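Local structure of MUTM (fpg) protein (1EE8) at residues P15-Q20 against R42-V47; A171-F176 against R188-A193. The protein belongs to the MutM (Fpg) family, combining an N-terminal beta-sheet domain with a helical H2TH domain and a zinc finger that holds a zinc ion. One frame throughout, in Å; residues are numbered along the deposited sequence.

Contact 1 (P15-Q20 against R42-V47); sequences PLVLGQ and RRILEV
Gly-19 and Gln-20, on the turn leaving helix 3-17, both face Ile-44 on strand 42-50: Gly-19 N donates to Ile-44 O (2.7 Å), and Ile-44 N donates to Gln-20 O (2.7 Å). Two residues thus stand against one, and with Gly-19 at positive phi (79°) in the third place of the type II turn Val-17 to Gln-20, the pattern fits a G1 beta bulge. The turn is closed by Gln-20 N bonding to Val-17 O. Ile-44 carries the apolar side of the contact. Its CG1 lies anti to the carbonyl carbon and its chain then runs extended (chi2 179°), so that CD1 arrives 3.9 Å from Val-17 CB, the two side chains crossing obliquely. Val-17 CG2 reaches Val-47 CG2 at 3.7 Å, these side chains meeting at about a right angle. Leu-18 reaches the strand by its two methyls: CD1 sits 3.3 Å from Leu-45 O, CD2 4.0 Å from Glu-46 CA. At the exposed end, Arg-43 stretches out from CG to NE and turns the edge of its guanidinium to the loop, where NH1 donates to Gly-19 O over 3.2 Å, a bent bond (139° at the hydrogen) lying near the guanidinium plane; a weak, long ion pair to Glu-89 involves the same nitrogen. Glu-46 OE1 accepts from Val-47 N by its anti lone pair, while OE2 makes a salt bridge to Arg-14 of helix 3-17. Around this, Leu-45 and Glu-46 form a classic bulge against Ala-57 of strand 53-58, Leu-88 of strand 82-88 packs on Val-17 and Gln-20, and the backbone of Arg-42 hydrogen-bonds to that of Leu-22, carrying the turn into the antiparallel pairing of strands 21-26 and 42-50.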
ATOM      1  N   PRO A  15     -16.104 -18.064   9.173  1.00 30.26           N
ATOM      2  CA  PRO A  15     -15.874 -19.479   8.851  1.00 30.16           C
ATOM      3  C   PRO A  15     -15.448 -19.667   7.394  1.00 30.88           C
ATOM      4  O   PRO A  15     -14.940 -20.726   7.017  1.00 31.32           O
ATOM      5  CB  PRO A  15     -17.235 -20.130   9.104  1.00 30.82           C
ATOM      6  CG  PRO A  15     -17.953 -19.162  10.007  1.00 30.97           C
ATOM      7  CD  PRO A  15     -17.521 -17.824   9.492  1.00 30.80           C
ATOM      8  N   LEU A  16     -15.662 -18.638   6.581  1.00 29.61           N
ATOM      9  CA  LEU A  16     -15.333 -18.703   5.163  1.00 29.82           C
ATOM     10  C   LEU A  16     -14.007 -18.070   4.758  1.00 28.70           C
ATOM     11  O   LEU A  16     -13.455 -18.418   3.718  1.00 29.52           O
ATOM     12  CB  LEU A  16     -16.449 -18.044   4.341  1.00 30.29           C
ATOM     13  CG  LEU A  16     -17.879 -18.559   4.506  1.00 30.74           C
ATOM     14  CD1 LEU A  16     -18.839 -17.681   3.697  1.00 30.75           C
ATOM     15  CD2 LEU A  16     -17.950 -20.013   4.050  1.00 31.57           C
ATOM     16  N   VAL A  17     -13.492 -17.151   5.567  1.00 27.71           N
ATOM     17  CA  VAL A  17     -12.257 -16.465   5.210  1.00 27.05           C
ATOM     18  C   VAL A  17     -11.086 -16.632   6.166  1.00 27.72           C
ATOM     19  O   VAL A  17      -9.943 -16.387   5.788  1.00 27.84           O
ATOM     20  CB  VAL A  17     -12.513 -14.961   5.050  1.00 26.53           C
ATOM     21  CG1 VAL A  17     -13.715 -14.738   4.152  1.00 26.86           C
ATOM     22  CG2 VAL A  17     -12.737 -14.322   6.414  1.00 24.67           C
ATOM     23  N   LEU A  18     -11.364 -17.032   7.401  1.00 27.91           N
ATOM     24  CA  LEU A  18     -10.310 -17.200   8.392  1.00 29.14           C
ATOM     25  C   LEU A  18      -9.150 -18.040   7.860  1.00 28.69           C
ATOM     26  O   LEU A  18      -9.349 -19.140   7.349  1.00 28.22           O
ATOM     27  CB  LEU A  18     -10.890 -17.838   9.657  1.00 30.82           C
ATOM     28  CG  LEU A  18     -10.936 -17.001  10.940  1.00 33.06           C
ATOM     29  CD1 LEU A  18      -9.552 -16.951  11.556  1.00 35.46           C
ATOM     30  CD2 LEU A  18     -11.448 -15.604  10.649  1.00 33.37           C
ATOM     31  N   GLY A  19      -7.938 -17.503   7.960  1.00 29.31           N
ATOM     32  CA  GLY A  19      -6.764 -18.233   7.503  1.00 29.45           C
ATOM     33  C   GLY A  19      -6.512 -18.240   6.007  1.00 29.75           C
ATOM     34  O   GLY A  19      -5.501 -18.776   5.550  1.00 29.18           O
ATOM     35  N   GLN A  20      -7.422 -17.647   5.243  1.00 28.73           N
ATOM     36  CA  GLN A  20      -7.291 -17.586   3.788  1.00 28.46           C
ATOM     37  C   GLN A  20      -6.411 -16.422   3.341  1.00 26.96           C
ATOM     38  O   GLN A  20      -6.383 -15.365   3.976  1.00 24.81           O
ATOM     39  CB  GLN A  20      -8.673 -17.427   3.143  1.00 31.44           C
ATOM     40  CG  GLN A  20      -9.595 -18.620   3.304  1.00 35.85           C
ATOM     41  CD  GLN A  20      -9.599 -19.511   2.082  1.00 38.60           C
ATOM     42  OE1 GLN A  20     -10.069 -19.117   1.007  1.00 39.09           O
ATOM     43  NE2 GLN A  20      -9.066 -20.721   2.233  1.00 39.75           N
ATOM     44  N   ARG A  42      -1.870 -11.122   1.754  1.00 22.16           N
ATOM     45  CA  ARG A  42      -1.750 -11.350   3.187  1.00 21.90           C
ATOM     46  C   ARG A  42      -2.862 -12.284   3.634  1.00 23.32           C
ATOM     47  O   ARG A  42      -3.971 -12.256   3.084  1.00 23.12           O
ATOM     48  CB  ARG A  42      -1.874 -10.026   3.952  1.00 22.28           C
ATOM     49  CG  ARG A  42      -0.830  -8.982   3.608  1.00 20.33           C
ATOM     50  CD  ARG A  42      -1.134  -7.692   4.332  1.00 20.19           C
ATOM     51  NE  ARG A  42      -0.240  -6.605   3.938  1.00 18.97           N
ATOM     52  CZ  ARG A  42       1.001  -6.436   4.388  1.00 17.82           C
ATOM     53  NH1 ARG A  42       1.531  -7.277   5.260  1.00 17.95           N
ATOM     54  NH2 ARG A  42       1.712  -5.410   3.962  1.00 18.98           N
ATOM     55  N   ARG A  43      -2.580 -13.109   4.630  1.00 23.83           N
ATOM     56  CA  ARG A  43      -3.601 -14.022   5.116  1.00 25.29           C
ATOM     57  C   ARG A  43      -4.523 -13.289   6.066  1.00 24.45           C
ATOM     58  O   ARG A  43      -4.102 -12.382   6.782  1.00 24.77           O
ATOM     59  CB  ARG A  43      -2.967 -15.221   5.812  1.00 27.85           C
ATOM     60  CG  ARG A  43      -2.302 -16.164   4.837  1.00 33.04           C
ATOM     61  CD  ARG A  43      -1.624 -17.332   5.525  1.00 35.05           C
ATOM     62  NE  ARG A  43      -0.936 -18.158   4.540  1.00 38.44           N
ATOM     63  CZ  ARG A  43      -1.544 -18.996   3.703  1.00 39.84           C
ATOM     64  NH1 ARG A  43      -2.866 -19.134   3.734  1.00 40.86           N
ATOM     65  NH2 ARG A  43      -0.828 -19.679   2.815  1.00 40.36           N
ATOM     66  N   ILE A  44      -5.794 -13.666   6.036  1.00 23.79           N
ATOM     67  CA  ILE A  44      -6.789 -13.056   6.898  1.00 23.17           C
ATOM     68  C   ILE A  44      -6.742 -13.781   8.239  1.00 23.38           C
ATOM     69  O   ILE A  44      -7.059 -14.967   8.317  1.00 24.00           O
ATOM     70  CB  ILE A  44      -8.195 -13.190   6.282  1.00 22.42           C
ATOM     71  CG1 ILE A  44      -8.229 -12.460   4.932  1.00 21.35           C
ATOM     72  CG2 ILE A  44      -9.247 -12.640   7.243  1.00 20.90           C
ATOM     73  CD1 ILE A  44      -9.555 -12.548   4.211  1.00 23.19           C
ATOM     74  N   LEU A  45      -6.347 -13.060   9.281  1.00 23.73           N
ATOM     75  CA  LEU A  45      -6.240 -13.630  10.619  1.00 25.44           C
ATOM     76  C   LEU A  45      -7.503 -13.486  11.457  1.00 26.63           C
ATOM     77  O   LEU A  45      -7.740 -14.269  12.374  1.00 26.75           O
ATOM     78  CB  LEU A  45      -5.066 -12.988  11.351  1.00 25.43           C
ATOM     79  CG  LEU A  45      -3.742 -13.077  10.584  1.00 25.06           C
ATOM     80  CD1 LEU A  45      -2.621 -12.483  11.423  1.00 23.60           C
ATOM     81  CD2 LEU A  45      -3.448 -14.530  10.239  1.00 23.77           C
ATOM     82  N   GLU A  46      -8.312 -12.477  11.150  1.00 27.46           N
ATOM     83  CA  GLU A  46      -9.552 -12.255  11.881  1.00 27.18           C
ATOM     84  C   GLU A  46     -10.431 -11.241  11.181  1.00 26.89           C
ATOM     85  O   GLU A  46      -9.968 -10.485  10.325  1.00 25.32           O
ATOM     86  CB  GLU A  46      -9.263 -11.747  13.293  1.00 29.40           C
ATOM     87  CG  GLU A  46      -9.329 -12.804  14.375  1.00 31.16           C
ATOM     88  CD  GLU A  46     -10.745 -13.265  14.692  1.00 31.99           C
ATOM     89  OE1 GLU A  46     -11.690 -12.917  13.943  1.00 31.88           O
ATOM     90  OE2 GLU A  46     -10.906 -13.991  15.698  1.00 31.17           O
ATOM     91  N   VAL A  47     -11.709 -11.246  11.550  1.00 26.67           N
ATOM     92  CA  VAL A  47     -12.679 -10.300  11.015  1.00 25.88           C
ATOM     93  C   VAL A  47     -13.350  -9.716  12.252  1.00 26.54           C
ATOM     94  O   VAL A  47     -14.172 -10.371  12.893  1.00 27.88           O
ATOM     95  CB  VAL A  47     -13.741 -10.989  10.128  1.00 25.79           C
ATOM     96  CG1 VAL A  47     -14.703  -9.944   9.550  1.00 24.20           C
ATOM     97  CG2 VAL A  47     -13.068 -11.753   9.001  1.00 24.27           C
TER

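Contact 2 (A171-F176 against R188-A193); sequences ARLSPF and RRLYRA
The guanidinium of Arg-189 turns one edge to Ala-171, whose carbonyl O lies close to the guanidinium plane and accepts from two nitrogens at once. NE donates over 3.0 Å to Ala-171 O, the straighter of the two bonds at 158°, and NH1 donates to the same Ala-171 O over 3.3 Å. The grip is side-on, through NE and NH1; NH1 lies nearly in line with the C=O bond, while NE is tilted 32° from the carbonyl plane. Arg-172 O also lies at the guanidinium edge, and Leu-173 CD2 comes in obliquely, 3.6 Å from Arg-189 NH1. Bends at chi2 and chi3 (chi3 -59°) place NE beside Ala-171 O, and the third nitrogen, NH2, forms a salt bridge with Glu-185, so NH2 has a partner of its own. Further along the loop, Pro-175 CB sits over the centre of one face of the Phe-176 ring, which also meets Phe-257 edge-to-face and Arg-248 in a cation-pi contact. Beside the polar edge the packing is apolar and close. Ala-171 CB rests on the helix backbone 3.7 Å from Leu-190 CA and touches Ala-193 CB at 3.8 Å. Leu-173 CD1 meets Leu-190 CB at 3.7 Å. The side chain of Arg-172 leads away from this contact to Phe-169, Ala-240 and Cys-261, about 6 Å from the zinc ion. Ser-174 OG accepts from Phe-176 N, making an ST turn. The positive phi of Arg-172 and two bonds back into the last turn of helix 161-170 form a Schellman motif; the C-terminal end of helix 161-170 capped in this way packs, through Ala-171 O and CB, against helix 184-203 within the H2TH domain.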
ATOM      1  N   ALA A 171     -38.712   0.506  25.272  1.00 24.65           N
ATOM      2  CA  ALA A 171     -38.577   1.190  26.558  1.00 25.02           C
ATOM      3  C   ALA A 171     -39.702   2.192  26.803  1.00 25.66           C
ATOM      4  O   ALA A 171     -39.753   2.833  27.852  1.00 26.86           O
ATOM      5  CB  ALA A 171     -37.225   1.901  26.626  1.00 23.20           C
ATOM      6  N   ARG A 172     -40.596   2.330  25.830  1.00 25.72           N
ATOM      7  CA  ARG A 172     -41.722   3.253  25.927  1.00 25.41           C
ATOM      8  C   ARG A 172     -41.288   4.680  26.258  1.00 26.23           C
ATOM      9  O   ARG A 172     -41.816   5.311  27.179  1.00 27.13           O
ATOM     10  CB  ARG A 172     -42.722   2.753  26.975  1.00 25.94           C
ATOM     11  CG  ARG A 172     -43.285   1.356  26.679  1.00 25.17           C
ATOM     12  CD  ARG A 172     -44.116   1.344  25.406  1.00 25.73           C
ATOM     13  NE  ARG A 172     -44.928   0.132  25.293  1.00 26.35           N
ATOM     14  CZ  ARG A 172     -44.479  -1.058  24.907  1.00 25.72           C
ATOM     15  NH1 ARG A 172     -43.205  -1.227  24.574  1.00 25.23           N
ATOM     16  NH2 ARG A 172     -45.311  -2.094  24.873  1.00 26.69           N
ATOM     17  N   LEU A 173     -40.335   5.191  25.490  1.00 24.98           N
ATOM     18  CA  LEU A 173     -39.823   6.542  25.693  1.00 26.46           C
ATOM     19  C   LEU A 173     -39.914   7.375  24.423  1.00 27.05           C
ATOM     20  O   LEU A 173     -39.767   6.862  23.309  1.00 27.32           O
ATOM     21  CB  LEU A 173     -38.367   6.488  26.163  1.00 25.59           C
ATOM     22  CG  LEU A 173     -38.123   5.862  27.534  1.00 24.97           C
ATOM     23  CD1 LEU A 173     -36.620   5.770  27.805  1.00 24.82           C
ATOM     24  CD2 LEU A 173     -38.815   6.701  28.600  1.00 24.97           C
ATOM     25  N   SER A 174     -40.160   8.668  24.591  1.00 27.37           N
ATOM     26  CA  SER A 174     -40.256   9.554  23.447  1.00 29.52           C
ATOM     27  C   SER A 174     -38.893   9.766  22.804  1.00 30.72           C
ATOM     28  O   SER A 174     -37.912  10.056  23.484  1.00 30.25           O
ATOM     29  CB  SER A 174     -40.814  10.907  23.857  1.00 28.68           C
ATOM     30  OG  SER A 174     -40.706  11.813  22.782  1.00 29.58           O
ATOM     31  N   PRO A 175     -38.818   9.622  21.475  1.00 31.79           N
ATOM     32  CA  PRO A 175     -37.555   9.808  20.761  1.00 33.45           C
ATOM     33  C   PRO A 175     -37.180  11.287  20.735  1.00 34.57           C
ATOM     34  O   PRO A 175     -36.007  11.645  20.620  1.00 35.40           O
ATOM     35  CB  PRO A 175     -37.873   9.306  19.352  1.00 32.10           C
ATOM     36  CG  PRO A 175     -39.070   8.414  19.539  1.00 31.70           C
ATOM     37  CD  PRO A 175     -39.868   9.147  20.561  1.00 31.69           C
ATOM     38  N   PHE A 176     -38.190  12.139  20.873  1.00 35.64           N
ATOM     39  CA  PHE A 176     -38.001  13.581  20.782  1.00 36.40           C
ATOM     40  C   PHE A 176     -37.758  14.393  22.050  1.00 36.89           C
ATOM     41  O   PHE A 176     -37.378  15.562  21.967  1.00 38.17           O
ATOM     42  CB  PHE A 176     -39.184  14.166  20.012  1.00 36.40           C
ATOM     43  CG  PHE A 176     -39.612  13.318  18.850  1.00 36.96           C
ATOM     44  CD1 PHE A 176     -40.722  12.481  18.951  1.00 36.36           C
ATOM     45  CD2 PHE A 176     -38.868  13.305  17.675  1.00 36.47           C
ATOM     46  CE1 PHE A 176     -41.082  11.643  17.904  1.00 36.79           C
ATOM     47  CE2 PHE A 176     -39.222  12.467  16.621  1.00 37.03           C
ATOM     48  CZ  PHE A 176     -40.330  11.635  16.736  1.00 36.19           C
ATOM     49  N   ARG A 188     -32.656   3.553  32.747  1.00 29.93           N
ATOM     50  CA  ARG A 188     -32.400   2.125  32.915  1.00 29.44           C
ATOM     51  C   ARG A 188     -33.243   1.292  31.937  1.00 27.96           C
ATOM     52  O   ARG A 188     -32.803   0.241  31.471  1.00 26.34           O
ATOM     53  CB  ARG A 188     -32.677   1.677  34.358  1.00 32.35           C
ATOM     54  CG  ARG A 188     -31.545   1.995  35.342  1.00 35.17           C
ATOM     55  CD  ARG A 188     -31.472   0.968  36.478  1.00 39.80           C
ATOM     56  NE  ARG A 188     -30.331   1.191  37.374  1.00 42.64           N
ATOM     57  CZ  ARG A 188     -30.246   2.189  38.252  1.00 42.93           C
ATOM     58  NH1 ARG A 188     -31.236   3.063  38.364  1.00 44.10           N
ATOM     59  NH2 ARG A 188     -29.167   2.319  39.012  1.00 43.67           N
ATOM     60  N   ARG A 189     -34.457   1.752  31.633  1.00 27.09           N
ATOM     61  CA  ARG A 189     -35.311   1.025  30.694  1.00 26.63           C
ATOM     62  C   ARG A 189     -34.711   1.086  29.292  1.00 25.78           C
ATOM     63  O   ARG A 189     -34.663   0.085  28.578  1.00 25.62           O
ATOM     64  CB  ARG A 189     -36.720   1.616  30.653  1.00 27.43           C
ATOM     65  CG  ARG A 189     -37.571   1.312  31.862  1.00 28.79           C
ATOM     66  CD  ARG A 189     -39.018   1.083  31.446  1.00 28.64           C
ATOM     67  NE  ARG A 189     -39.599   2.232  30.759  1.00 27.54           N
ATOM     68  CZ  ARG A 189     -40.000   3.344  31.363  1.00 28.91           C
ATOM     69  NH1 ARG A 189     -40.519   4.335  30.650  1.00 29.10           N
ATOM     70  NH2 ARG A 189     -39.890   3.462  32.683  1.00 29.58           N
ATOM     71  N   LEU A 190     -34.255   2.274  28.906  1.00 25.68           N
ATOM     72  CA  LEU A 190     -33.655   2.470  27.595  1.00 26.10           C
ATOM     73  C   LEU A 190     -32.362   1.661  27.478  1.00 27.04           C
ATOM     74  O   LEU A 190     -32.051   1.107  26.418  1.00 27.98           O
ATOM     75  CB  LEU A 190     -33.382   3.959  27.370  1.00 26.29           C
ATOM     76  CG  LEU A 190     -32.842   4.357  25.992  1.00 26.28           C
ATOM     77  CD1 LEU A 190     -33.703   3.734  24.903  1.00 26.51           C
ATOM     78  CD2 LEU A 190     -32.827   5.869  25.868  1.00 25.34           C
ATOM     79  N   TYR A 191     -31.617   1.587  28.578  1.00 27.20           N
ATOM     80  CA  TYR A 191     -30.361   0.840  28.623  1.00 26.12           C
ATOM     81  C   TYR A 191     -30.620  -0.632  28.360  1.00 26.29           C
ATOM     82  O   TYR A 191     -29.949  -1.259  27.546  1.00 26.65           O
ATOM     83  CB  TYR A 191     -29.703   1.000  30.001  1.00 26.94           C
ATOM     84  CG  TYR A 191     -28.457   0.160  30.215  1.00 28.53           C
ATOM     85  CD1 TYR A 191     -27.224   0.549  29.686  1.00 30.23           C
ATOM     86  CD2 TYR A 191     -28.514  -1.028  30.941  1.00 29.93           C
ATOM     87  CE1 TYR A 191     -26.079  -0.225  29.877  1.00 30.92           C
ATOM     88  CE2 TYR A 191     -27.380  -1.808  31.139  1.00 31.30           C
ATOM     89  CZ  TYR A 191     -26.164  -1.401  30.605  1.00 32.92           C
ATOM     90  OH  TYR A 191     -25.035  -2.164  30.811  1.00 33.18           O
ATOM     91  N   ARG A 192     -31.609  -1.179  29.055  1.00 26.22           N
ATOM     92  CA  ARG A 192     -31.964  -2.584  28.926  1.00 26.67           C
ATOM     93  C   ARG A 192     -32.600  -2.903  27.568  1.00 26.16           C
ATOM     94  O   ARG A 192     -32.267  -3.908  26.926  1.00 24.47           O
ATOM     95  CB  ARG A 192     -32.920  -2.953  30.064  1.00 28.16           C
ATOM     96  CG  ARG A 192     -33.349  -4.403  30.104  1.00 31.36           C
ATOM     97  CD  ARG A 192     -34.241  -4.648  31.321  1.00 33.05           C
ATOM     98  NE  ARG A 192     -34.990  -5.897  31.215  1.00 36.32           N
ATOM     99  CZ  ARG A 192     -35.882  -6.306  32.110  1.00 37.24           C
ATOM    100  NH1 ARG A 192     -36.134  -5.560  33.180  1.00 37.91           N
ATOM    101  NH2 ARG A 192     -36.522  -7.456  31.936  1.00 37.80           N
ATOM    102  N   ALA A 193     -33.518  -2.046  27.135  1.00 25.49           N
ATOM    103  CA  ALA A 193     -34.195  -2.250  25.856  1.00 26.40           C
ATOM    104  C   ALA A 193     -33.196  -2.245  24.697  1.00 26.58           C
ATOM    105  O   ALA A 193     -33.252  -3.088  23.800  1.00 27.49           O
ATOM    106  CB  ALA A 193     -35.239  -1.163  25.646  1.00 25.09           C
TER

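In the fold
Contact 1 closes before contact 2 opens along the chain, and the two lie on opposite sides of the chain's centre, about 38 Å apart between centres and about 23 Å between nearest atoms. They share no helix, strand or sheet. Contact 1 belongs to the N-terminal domain, joining the end of helix 3-17 to strand 42-50 of the large mixed sheet; contact 2 belongs to the H2TH domain, fastening the loop after helix 161-170 to helix 184-203 beside the zinc finger. Each therefore joins parts within its own family region, one through a turn leading into a sheet and the other by laying the loop that follows a helix on helix 184-203, without direct contact between them.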